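Long-range contacts in AT-rich DNA-binding protein (Thermus thermophilus, PDB 2DT5), which probably represses transcription as a DNA-binding homodimer that senses the cellular NADH/NAD(+) redox state through a Rossmann-fold domain: residues G109-V113 against G124-V130; L133-P138 against L159-I165; R150-Q154 against A172-E177. The protein carries 1 engineered substitution. One frame throughout, in Å; residues are numbered along the deposited sequence.

Interaction 1 (G109-V113 against G124-V130); sequences GFFDV and GGVIEHV. With NAD (nicotinamide-adenine-dinucleotide), chain L.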
loop_
_atom_site.group_PDB
_atom_site.type_symbol
_atom_site.label_atom_id
_atom_site.label_comp_id
_atom_site.label_asym_id
_atom_site.label_seq_id
_atom_site.Cartn_x
_atom_site.Cartn_y
_atom_site.Cartn_z
ATOM N N GLY B 109 -0.137 -23.255 2.870
ATOM C CA GLY B 109 -1.509 -23.692 3.052
ATOM C C GLY B 109 -2.487 -22.803 2.322
ATOM O O GLY B 109 -2.285 -21.598 2.221
ATOM N N PHE B 110 -3.542 -23.413 1.804
ATOM C CA PHE B 110 -4.568 -22.710 1.048
ATOM C C PHE B 110 -5.912 -23.255 1.516
ATOM O O PHE B 110 -6.160 -24.451 1.438
ATOM C CB PHE B 110 -4.331 -22.951 -0.447
ATOM C CG PHE B 110 -2.894 -22.748 -0.863
ATOM C CD1 PHE B 110 -2.003 -23.812 -0.851
ATOM C CD2 PHE B 110 -2.424 -21.481 -1.229
ATOM C CE1 PHE B 110 -0.666 -23.629 -1.198
ATOM C CE2 PHE B 110 -1.081 -21.281 -1.576
ATOM C CZ PHE B 110 -0.200 -22.357 -1.562
ATOM N N PHE B 111 -6.777 -22.374 2.014
ATOM C CA PHE B 111 -8.055 -22.801 2.559
ATOM C C PHE B 111 -9.273 -22.037 2.062
ATOM O O PHE B 111 -9.211 -20.842 1.764
ATOM C CB PHE B 111 -8.013 -22.709 4.095
ATOM C CG PHE B 111 -6.763 -23.288 4.713
ATOM C CD1 PHE B 111 -5.615 -22.508 4.869
ATOM C CD2 PHE B 111 -6.732 -24.617 5.148
ATOM C CE1 PHE B 111 -4.455 -23.046 5.453
ATOM C CE2 PHE B 111 -5.579 -25.163 5.732
ATOM C CZ PHE B 111 -4.442 -24.379 5.886
ATOM N N ASP B 112 -10.393 -22.750 1.995
ATOM C CA ASP B 112 -11.662 -22.181 1.559
ATOM C C ASP B 112 -12.738 -23.066 2.195
ATOM O O ASP B 112 -12.408 -24.027 2.884
ATOM C CB ASP B 112 -11.731 -22.228 0.032
ATOM C CG ASP B 112 -12.686 -21.205 -0.538
ATOM O OD1 ASP B 112 -13.915 -21.440 -0.478
ATOM O OD2 ASP B 112 -12.215 -20.157 -1.044
ATOM N N VAL B 113 -14.011 -22.742 1.987
ATOM C CA VAL B 113 -15.099 -23.548 2.538
ATOM C C VAL B 113 -15.957 -24.101 1.414
ATOM O O VAL B 113 -16.835 -24.921 1.639
ATOM C CB VAL B 113 -16.013 -22.724 3.458
ATOM C CG1 VAL B 113 -15.228 -22.243 4.671
ATOM C CG2 VAL B 113 -16.586 -21.545 2.701
ATOM N N GLY B 124 2.073 -25.168 -5.475
ATOM C CA GLY B 124 2.608 -25.666 -4.222
ATOM C C GLY B 124 1.697 -26.507 -3.353
ATOM O O GLY B 124 2.071 -26.851 -2.235
ATOM N N GLY B 125 0.503 -26.848 -3.824
ATOM C CA GLY B 125 -0.343 -27.671 -2.982
ATOM C C GLY B 125 -1.755 -27.867 -3.474
ATOM O O GLY B 125 -2.031 -27.820 -4.667
ATOM N N VAL B 126 -2.657 -28.087 -2.532
ATOM C CA VAL B 126 -4.052 -28.289 -2.859
ATOM C C VAL B 126 -4.878 -27.518 -1.835
ATOM O O VAL B 126 -4.490 -27.398 -0.673
ATOM C CB VAL B 126 -4.394 -29.791 -2.822
ATOM C CG1 VAL B 126 -4.240 -30.323 -1.406
ATOM C CG2 VAL B 126 -5.792 -30.016 -3.328
ATOM N N ILE B 127 -5.999 -26.963 -2.277
ATOM C CA ILE B 127 -6.858 -26.211 -1.386
ATOM C C ILE B 127 -7.500 -27.154 -0.378
ATOM O O ILE B 127 -8.099 -28.170 -0.754
ATOM C CB ILE B 127 -7.946 -25.484 -2.178
ATOM C CG1 ILE B 127 -7.283 -24.511 -3.154
ATOM C CG2 ILE B 127 -8.889 -24.725 -1.229
ATOM C CD1 ILE B 127 -8.273 -23.769 -4.013
ATOM N N GLU B 128 -7.358 -26.830 0.905
ATOM C CA GLU B 128 -7.947 -27.657 1.951
ATOM C C GLU B 128 -9.092 -26.911 2.601
ATOM O O GLU B 128 -9.242 -25.693 2.427
ATOM C CB GLU B 128 -6.901 -28.031 3.000
ATOM C CG GLU B 128 -5.701 -28.742 2.413
ATOM C CD GLU B 128 -4.681 -29.109 3.466
ATOM O OE1 GLU B 128 -4.698 -30.270 3.928
ATOM O OE2 GLU B 128 -3.875 -28.231 3.840
ATOM N N HIS B 129 -9.906 -27.642 3.353
ATOM C CA HIS B 129 -11.032 -27.022 4.007
ATOM C C HIS B 129 -10.551 -26.230 5.216
ATOM O O HIS B 129 -9.626 -26.644 5.928
ATOM C CB HIS B 129 -12.067 -28.066 4.417
ATOM C CG HIS B 129 -13.366 -27.467 4.851
ATOM N ND1 HIS B 129 -13.523 -26.837 6.068
ATOM C CD2 HIS B 129 -14.545 -27.323 4.201
ATOM C CE1 HIS B 129 -14.738 -26.328 6.142
ATOM N NE2 HIS B 129 -15.380 -26.608 5.023
ATOM N N VAL B 130 -11.170 -25.079 5.434
ATOM C CA VAL B 130 -10.772 -24.230 6.537
ATOM C C VAL B 130 -10.836 -24.960 7.887
ATOM O O VAL B 130 -10.212 -24.529 8.856
ATOM C CB VAL B 130 -11.628 -22.955 6.579
ATOM C CG1 VAL B 130 -13.020 -23.279 7.058
ATOM C CG2 VAL B 130 -10.972 -21.927 7.470
HETATM P PA NAD L . -14.511 -14.010 -3.991
HETATM O O1A NAD L . -14.050 -14.249 -5.394
HETATM O O2A NAD L . -15.977 -13.979 -3.691
HETATM O O5B NAD L . -13.786 -15.095 -3.137
HETATM C C5B NAD L . -13.974 -15.225 -1.705
HETATM C C4B NAD L . -13.616 -16.650 -1.364
HETATM O O4B NAD L . -13.792 -16.721 0.090
HETATM C C3B NAD L . -14.584 -17.773 -1.909
HETATM O O3B NAD L . -13.804 -18.766 -2.645
HETATM C C2B NAD L . -15.254 -18.368 -0.673
HETATM O O2B NAD L . -15.634 -19.690 -0.729
HETATM C C1B NAD L . -14.191 -18.039 0.371
HETATM N N9A NAD L . -14.690 -18.002 1.720
HETATM C C8A NAD L . -15.844 -17.468 2.312
HETATM N N7A NAD L . -15.891 -17.662 3.617
HETATM C C5A NAD L . -14.778 -18.338 3.965
HETATM C C6A NAD L . -14.261 -18.837 5.248
HETATM N N6A NAD L . -14.904 -18.672 6.383
HETATM N N1A NAD L . -13.033 -19.500 5.168
HETATM C C2A NAD L . -12.322 -19.704 4.039
HETATM N N3A NAD L . -12.775 -19.248 2.793
HETATM C C4A NAD L . -14.008 -18.575 2.802
HETATM O O3 NAD L . -13.900 -12.624 -3.469
HETATM P PN NAD L . -12.644 -11.706 -4.016
HETATM O O1N NAD L . -13.122 -10.836 -5.107
HETATM O O2N NAD L . -11.522 -12.658 -4.272
HETATM O O5D NAD L . -12.393 -10.776 -2.719
HETATM C C5D NAD L . -11.905 -11.363 -1.476
HETATM C C4D NAD L . -11.760 -10.298 -0.455
HETATM O O4D NAD L . -10.754 -9.288 -0.943
HETATM C C3D NAD L . -13.071 -9.444 -0.192
HETATM O O3D NAD L . -13.183 -9.124 1.211
HETATM C C2D NAD L . -12.805 -8.190 -1.005
HETATM O O2D NAD L . -13.598 -7.101 -0.665
HETATM C C1D NAD L . -11.273 -7.986 -0.727
HETATM N N1N NAD L . -10.706 -6.951 -1.630
HETATM C C2N NAD L . -9.636 -6.196 -1.076
HETATM C C3N NAD L . -8.794 -5.488 -1.815
HETATM C C7N NAD L . -7.718 -4.681 -1.155
HETATM O O7N NAD L . -7.109 -3.838 -1.850
HETATM N N7N NAD L . -7.487 -4.856 0.159
HETATM C C4N NAD L . -8.912 -5.462 -3.336
HETATM C C5N NAD L . -9.465 -6.797 -3.800
HETATM C C6N NAD L . -10.571 -7.281 -3.062
HETATM O O HOH W 1 -3.263 -26.308 1.424
#
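A very short hydrogen bond marks the end of this strand pair: NAD O2B donates to Asp112 OD1 at 2.5 Å, and NAD O3B reaches Asp112 OD2 at 2.7 Å. An acidic residue closing the second strand of a Rossmann fold and holding both hydroxyls of the adenosine ribose is the classic signature of NAD recognition. Asp112 OD1 also accepts hydrogen bonds from the backbone amides of Val113 (Val113 N at 2.8 Å) and Asp114. Beside it the adenine meets Val113 and Val130, whose CG1 atoms touch each other at 3.4 Å; NAD N1A lies 3.5 Å from Val113 CG1 and 3.9 Å from Val130 CG2. Behind the pocket the strands run parallel, zipped by Glu128 N to Phe110 O (2.7 Å), Asp112 N to Glu128 O (3.2 Å) and Val130 N to Asp112 O (3.0 Å). Water 1 extends the ladder, accepting from Phe110 N at 2.9 Å and lying 2.7 Å from Val126 O. Farther along, the Phe110 ring lies against Gly124 and Gly125; the backbone angles of Gly125 by themselves call for glycine, and a CB there would also sit tightly against Phe110 CE1. Glu128 shares a sheet face with Phe111 and forms a salt bridge with Arg136. Strand 105-112 lies between strands 125-129 and 81-86, with Phe110 packed on Ile85 and Val122, and Phe111 on Cys84 and Leu133.

Interaction 2 (L133-P138 against L159-I165); sequences LPQRVP and LLVAAGI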
loop_
_atom_site.group_PDB
_atom_site.type_symbol
_atom_site.label_atom_id
_atom_site.label_comp_id
_atom_site.label_asym_id
_atom_site.label_seq_id
_atom_site.Cartn_x
_atom_site.Cartn_y
_atom_site.Cartn_z
ATOM N N LEU B 133 -7.410 -25.934 9.616
ATOM C CA LEU B 133 -6.496 -24.957 10.226
ATOM C C LEU B 133 -5.866 -25.400 11.548
ATOM O O LEU B 133 -4.645 -25.338 11.724
ATOM C CB LEU B 133 -7.216 -23.629 10.475
ATOM C CG LEU B 133 -7.467 -22.649 9.325
ATOM C CD1 LEU B 133 -8.133 -21.422 9.903
ATOM C CD2 LEU B 133 -6.150 -22.269 8.644
ATOM N N PRO B 134 -6.694 -25.847 12.502
ATOM C CA PRO B 134 -6.108 -26.266 13.775
ATOM C C PRO B 134 -5.046 -27.362 13.649
ATOM O O PRO B 134 -4.148 -27.462 14.477
ATOM C CB PRO B 134 -7.337 -26.681 14.596
ATOM C CG PRO B 134 -8.325 -27.106 13.563
ATOM C CD PRO B 134 -8.146 -26.087 12.473
ATOM N N GLN B 135 -5.123 -28.150 12.588
ATOM C CA GLN B 135 -4.174 -29.228 12.381
ATOM C C GLN B 135 -3.140 -28.885 11.316
ATOM O O GLN B 135 -2.383 -29.752 10.891
ATOM C CB GLN B 135 -4.923 -30.479 11.956
ATOM C CG GLN B 135 -6.308 -30.564 12.569
ATOM C CD GLN B 135 -7.215 -31.474 11.788
ATOM O OE1 GLN B 135 -8.441 -31.387 11.893
ATOM N NE2 GLN B 135 -6.621 -32.360 10.993
ATOM N N ARG B 136 -3.114 -27.631 10.871
ATOM C CA ARG B 136 -2.155 -27.212 9.846
ATOM C C ARG B 136 -1.275 -26.046 10.274
ATOM O O ARG B 136 -0.105 -25.971 9.906
ATOM C CB ARG B 136 -2.894 -26.833 8.561
ATOM C CG ARG B 136 -3.347 -28.019 7.740
ATOM C CD ARG B 136 -2.209 -28.509 6.873
ATOM N NE ARG B 136 -1.971 -29.940 6.996
ATOM C CZ ARG B 136 -2.894 -30.874 6.797
ATOM N NH1 ARG B 136 -4.133 -30.529 6.468
ATOM N NH2 ARG B 136 -2.575 -32.154 6.916
ATOM N N VAL B 137 -1.841 -25.154 11.076
ATOM C CA VAL B 137 -1.142 -23.957 11.527
ATOM C C VAL B 137 0.006 -24.122 12.540
ATOM O O VAL B 137 1.135 -23.704 12.275
ATOM C CB VAL B 137 -2.170 -22.955 12.066
ATOM C CG1 VAL B 137 -1.477 -21.750 12.676
ATOM C CG2 VAL B 137 -3.100 -22.541 10.933
ATOM N N PRO B 138 -0.262 -24.747 13.702
ATOM C CA PRO B 138 0.765 -24.946 14.732
ATOM C C PRO B 138 2.143 -25.384 14.245
ATOM O O PRO B 138 2.297 -26.426 13.606
ATOM C CB PRO B 138 0.119 -25.967 15.660
ATOM C CG PRO B 138 -1.328 -25.540 15.623
ATOM C CD PRO B 138 -1.547 -25.335 14.131
ATOM N N LEU B 159 -11.321 -18.100 13.706
ATOM C CA LEU B 159 -10.834 -19.444 13.448
ATOM C C LEU B 159 -9.307 -19.474 13.360
ATOM O O LEU B 159 -8.669 -20.424 13.817
ATOM C CB LEU B 159 -11.438 -19.983 12.151
ATOM C CG LEU B 159 -12.937 -20.296 12.228
ATOM C CD1 LEU B 159 -13.475 -20.727 10.854
ATOM C CD2 LEU B 159 -13.153 -21.402 13.266
ATOM N N LEU B 160 -8.723 -18.433 12.767
ATOM C CA LEU B 160 -7.271 -18.347 12.632
ATOM C C LEU B 160 -6.639 -18.168 14.005
ATOM O O LEU B 160 -5.645 -18.816 14.329
ATOM C CB LEU B 160 -6.880 -17.181 11.702
ATOM C CG LEU B 160 -7.000 -17.543 10.214
ATOM C CD1 LEU B 160 -6.962 -16.291 9.342
ATOM C CD2 LEU B 160 -5.877 -18.501 9.848
ATOM N N VAL B 161 -7.218 -17.288 14.813
ATOM C CA VAL B 161 -6.690 -17.070 16.154
ATOM C C VAL B 161 -6.722 -18.402 16.899
ATOM O O VAL B 161 -5.722 -18.836 17.468
ATOM C CB VAL B 161 -7.536 -16.046 16.923
ATOM C CG1 VAL B 161 -7.069 -15.967 18.375
ATOM C CG2 VAL B 161 -7.431 -14.684 16.250
ATOM N N ALA B 162 -7.873 -19.062 16.865
ATOM C CA ALA B 162 -8.031 -20.339 17.549
ATOM C C ALA B 162 -7.002 -21.370 17.110
ATOM O O ALA B 162 -6.470 -22.114 17.940
ATOM C CB ALA B 162 -9.438 -20.880 17.314
ATOM N N ALA B 163 -6.716 -21.420 15.811
ATOM C CA ALA B 163 -5.756 -22.393 15.294
ATOM C C ALA B 163 -4.310 -22.051 15.648
ATOM O O ALA B 163 -3.415 -22.878 15.485
ATOM C CB ALA B 163 -5.916 -22.521 13.777
ATOM N N GLY B 164 -4.078 -20.832 16.120
ATOM C CA GLY B 164 -2.728 -20.449 16.485
ATOM C C GLY B 164 -1.978 -19.470 15.587
ATOM O O GLY B 164 -0.749 -19.365 15.694
ATOM N N ILE B 165 -2.682 -18.742 14.722
ATOM C CA ILE B 165 -2.015 -17.782 13.838
ATOM C C ILE B 165 -1.303 -16.720 14.688
ATOM O O ILE B 165 -1.726 -16.437 15.812
ATOM C CB ILE B 165 -3.029 -17.076 12.898
ATOM C CG1 ILE B 165 -2.327 -16.586 11.621
ATOM C CG2 ILE B 165 -3.668 -15.897 13.614
ATOM C CD1 ILE B 165 -1.787 -17.703 10.750
#
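The 3-10 turn at Leu133-Gln135 approaches the C-terminal end of helix 150-163 closely, the CA atoms of Pro134 and Ala163 being 4.2 Å apart. Val137 N and Arg136 N both bond to Leu133 O at 2.9 Å, folding the loop back on itself. The helix stops in a Schellman motif: Gly164, at positive phi (107°), gives its N to Val161 O at 2.9 Å, while Ile165 N reaches Leu160 O at 3.0 Å. A side chain at Gly164 would jam against the preceding carbonyl. In this Rossmann domain the contact joins the connection between strands 125-129 and 143-146 to the helix that follows the latter strand. Ala163 is the centre of the apolar packing, its CB lying 3.7 Å from Leu133 CB and 4.0 Å from Val137 CG2; the small methyl lets the two backbones come near. Leu133 CD1 reaches Leu160 CD2 at 3.7 Å, and Val137 CG1 lies over the helix end, 3.6 Å from Ala163 O and 3.7 Å from Gly164 C.

Interaction 3 (R150-Q154 against A172-E177); sequences REAAQ and APVVLE. With NAD (nicotinamide-adenine-dinucleotide), chain L.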
loop_
_atom_site.group_PDB
_atom_site.type_symbol
_atom_site.label_atom_id
_atom_site.label_comp_id
_atom_site.label_asym_id
_atom_site.label_seq_id
_atom_site.Cartn_x
_atom_site.Cartn_y
_atom_site.Cartn_z
ATOM N N ARG B 150 -16.101 -9.569 3.090
ATOM C CA ARG B 150 -16.235 -8.797 4.326
ATOM C C ARG B 150 -17.086 -9.495 5.383
ATOM O O ARG B 150 -16.688 -9.647 6.549
ATOM C CB ARG B 150 -16.862 -7.433 4.021
ATOM C CG ARG B 150 -17.148 -6.607 5.259
ATOM C CD ARG B 150 -17.456 -5.163 4.914
ATOM N NE ARG B 150 -17.304 -4.303 6.088
ATOM C CZ ARG B 150 -17.246 -2.972 6.046
ATOM N NH1 ARG B 150 -17.330 -2.333 4.884
ATOM N NH2 ARG B 150 -17.093 -2.279 7.169
ATOM N N GLU B 151 -18.267 -9.915 4.955
ATOM C CA GLU B 151 -19.217 -10.569 5.831
ATOM C C GLU B 151 -18.666 -11.786 6.560
ATOM O O GLU B 151 -19.108 -12.101 7.654
ATOM C CB GLU B 151 -20.465 -10.958 5.036
ATOM C CG GLU B 151 -21.323 -9.777 4.556
ATOM C CD GLU B 151 -20.611 -8.853 3.559
ATOM O OE1 GLU B 151 -19.993 -9.357 2.588
ATOM O OE2 GLU B 151 -20.693 -7.616 3.744
ATOM N N ALA B 152 -17.696 -12.470 5.971
ATOM C CA ALA B 152 -17.154 -13.656 6.620
ATOM C C ALA B 152 -15.822 -13.442 7.318
ATOM O O ALA B 152 -15.323 -14.343 7.980
ATOM C CB ALA B 152 -17.013 -14.790 5.594
ATOM N N ALA B 153 -15.260 -12.246 7.192
ATOM C CA ALA B 153 -13.912 -11.928 7.740
ATOM C C ALA B 153 -13.644 -12.190 9.238
ATOM O O ALA B 153 -12.731 -12.940 9.578
ATOM C CB ALA B 153 -13.587 -10.473 7.426
ATOM N N GLN B 154 -14.448 -11.581 10.105
ATOM C CA GLN B 154 -14.253 -11.721 11.540
ATOM C C GLN B 154 -14.253 -13.171 11.999
ATOM O O GLN B 154 -13.392 -13.580 12.766
ATOM C CB GLN B 154 -15.331 -10.934 12.292
ATOM C CG GLN B 154 -15.200 -10.991 13.814
ATOM C CD GLN B 154 -13.877 -10.448 14.299
ATOM O OE1 GLN B 154 -13.560 -9.282 14.068
ATOM N NE2 GLN B 154 -12.967 -11.106 14.988
ATOM N N ALA B 172 -9.690 -8.000 3.573
ATOM C CA ALA B 172 -11.124 -7.685 3.666
ATOM C C ALA B 172 -11.334 -6.257 4.166
ATOM O O ALA B 172 -10.669 -5.812 5.103
ATOM C CB ALA B 172 -11.817 -8.676 4.599
ATOM N N PRO B 173 -12.252 -5.511 3.537
ATOM C CA PRO B 173 -12.519 -4.125 3.942
ATOM C C PRO B 173 -13.292 -4.056 5.246
ATOM O O PRO B 173 -14.443 -3.636 5.254
ATOM C CB PRO B 173 -13.337 -3.575 2.770
ATOM C CG PRO B 173 -14.150 -4.786 2.370
ATOM C CD PRO B 173 -13.123 -5.912 2.418
ATOM N N VAL B 174 -12.658 -4.471 6.340
ATOM C CA VAL B 174 -13.297 -4.454 7.645
ATOM C C VAL B 174 -12.234 -4.521 8.744
ATOM O O VAL B 174 -11.146 -5.068 8.539
ATOM C CB VAL B 174 -14.249 -5.651 7.802
ATOM C CG1 VAL B 174 -13.443 -6.947 7.878
ATOM C CG2 VAL B 174 -15.109 -5.469 9.055
ATOM N N VAL B 175 -12.536 -3.952 9.906
ATOM C CA VAL B 175 -11.581 -3.978 11.005
ATOM C C VAL B 175 -11.835 -5.226 11.826
ATOM O O VAL B 175 -12.939 -5.443 12.309
ATOM C CB VAL B 175 -11.721 -2.754 11.897
ATOM C CG1 VAL B 175 -10.609 -2.744 12.925
ATOM C CG2 VAL B 175 -11.684 -1.499 11.045
ATOM N N LEU B 176 -10.805 -6.050 11.966
ATOM C CA LEU B 176 -10.919 -7.295 12.698
ATOM C C LEU B 176 -10.772 -7.109 14.198
ATOM O O LEU B 176 -10.172 -6.147 14.669
ATOM C CB LEU B 176 -9.861 -8.288 12.216
ATOM C CG LEU B 176 -9.813 -8.561 10.702
ATOM C CD1 LEU B 176 -8.679 -9.522 10.421
ATOM C CD2 LEU B 176 -11.139 -9.140 10.210
ATOM N N GLU B 177 -11.336 -8.062 14.930
ATOM C CA GLU B 177 -11.292 -8.107 16.381
ATOM C C GLU B 177 -10.428 -9.304 16.697
ATOM O O GLU B 177 -10.826 -10.436 16.428
ATOM C CB GLU B 177 -12.689 -8.350 16.948
ATOM C CG GLU B 177 -13.639 -7.198 16.776
ATOM C CD GLU B 177 -13.247 -6.019 17.630
ATOM O OE1 GLU B 177 -12.201 -5.400 17.342
ATOM O OE2 GLU B 177 -13.977 -5.722 18.600
HETATM P PA NAD L . -14.511 -14.010 -3.991
HETATM O O1A NAD L . -14.050 -14.249 -5.394
HETATM O O2A NAD L . -15.977 -13.979 -3.691
HETATM O O5B NAD L . -13.786 -15.095 -3.137
HETATM C C5B NAD L . -13.974 -15.225 -1.705
HETATM C C4B NAD L . -13.616 -16.650 -1.364
HETATM O O4B NAD L . -13.792 -16.721 0.090
HETATM C C3B NAD L . -14.584 -17.773 -1.909
HETATM O O3B NAD L . -13.804 -18.766 -2.645
HETATM C C2B NAD L . -15.254 -18.368 -0.673
HETATM O O2B NAD L . -15.634 -19.690 -0.729
HETATM C C1B NAD L . -14.191 -18.039 0.371
HETATM N N9A NAD L . -14.690 -18.002 1.720
HETATM C C8A NAD L . -15.844 -17.468 2.312
HETATM N N7A NAD L . -15.891 -17.662 3.617
HETATM C C5A NAD L . -14.778 -18.338 3.965
HETATM C C6A NAD L . -14.261 -18.837 5.248
HETATM N N6A NAD L . -14.904 -18.672 6.383
HETATM N N1A NAD L . -13.033 -19.500 5.168
HETATM C C2A NAD L . -12.322 -19.704 4.039
HETATM N N3A NAD L . -12.775 -19.248 2.793
HETATM C C4A NAD L . -14.008 -18.575 2.802
HETATM O O3 NAD L . -13.900 -12.624 -3.469
HETATM P PN NAD L . -12.644 -11.706 -4.016
HETATM O O1N NAD L . -13.122 -10.836 -5.107
HETATM O O2N NAD L . -11.522 -12.658 -4.272
HETATM O O5D NAD L . -12.393 -10.776 -2.719
HETATM C C5D NAD L . -11.905 -11.363 -1.476
HETATM C C4D NAD L . -11.760 -10.298 -0.455
HETATM O O4D NAD L . -10.754 -9.288 -0.943
HETATM C C3D NAD L . -13.071 -9.444 -0.192
HETATM O O3D NAD L . -13.183 -9.124 1.211
HETATM C C2D NAD L . -12.805 -8.190 -1.005
HETATM O O2D NAD L . -13.598 -7.101 -0.665
HETATM C C1D NAD L . -11.273 -7.986 -0.727
HETATM N N1N NAD L . -10.706 -6.951 -1.630
HETATM C C2N NAD L . -9.636 -6.196 -1.076
HETATM C C3N NAD L . -8.794 -5.488 -1.815
HETATM C C7N NAD L . -7.718 -4.681 -1.155
HETATM O O7N NAD L . -7.109 -3.838 -1.850
HETATM N N7N NAD L . -7.487 -4.856 0.159
HETATM C C4N NAD L . -8.912 -5.462 -3.336
HETATM C C5N NAD L . -9.465 -6.797 -3.800
HETATM C C6N NAD L . -10.571 -7.281 -3.062
#
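Arg150 stretches its all-trans side chain along Pro173 and Val174, so that one face of its guanidinium lies over Pro173 O, with Arg150 CZ 3.0 Å from that oxygen; the angles at Arg150 NE and NH1 are poor for hydrogen bonding. Within the Rossmann fold, the first turn of helix 150-163, which follows strand 143-146, packs on the loop that leaves strand 167-170, where an inverse gamma turn centred on Pro173 is closed by Val174 N to Ala172 O at 2.7 Å. Both segments border the NAD pocket. Pro173 CD lies 3.3 Å from NAD O2D and Ala172 CA 3.5 Å from NAD O3D, on the nicotinamide ribose, whereas Ala152 CB faces the adenine, 3.7 Å from NAD N7A. Pro173 also packs on Tyr98 of the second subunit, placing this part of the pocket at the dimer interface. Between helix and loop, Ala153 CB sits among Val174 CG1 (3.6 Å), Ala172 CB (3.8 Å) and Leu176 CD2 (3.9 Å). The amide of Gln154 grips the backbone of Glu177 with both ends: Glu177 N donates to Gln154 OE1 at 2.7 Å, and Gln154 NE2, also bonded to Asp158, donates to Glu177 O at 2.7 Å.

In the fold
From the N terminus, the chain passes the predicted DNA-binding helices before entering the NAD domain, where all three contacts lie. Interaction 1 closes first, over a short connection, adding strand 125-129 beside strand 105-112. Interaction 2 opens just afterwards and touches it: Arg136 meets Glu128 in a salt bridge, and Leu133 packs on Phe111. Interactions 2 and 3 cross, since 150-154 falls between 133-138 and 159-165, and 172-177 follows both; they use opposite ends of helix 150-163, tying it to the loop before strand 143-146 and to the loop after strand 167-170. Interactions 1 and 3, about 20 Å apart between centres, both touch the same NAD.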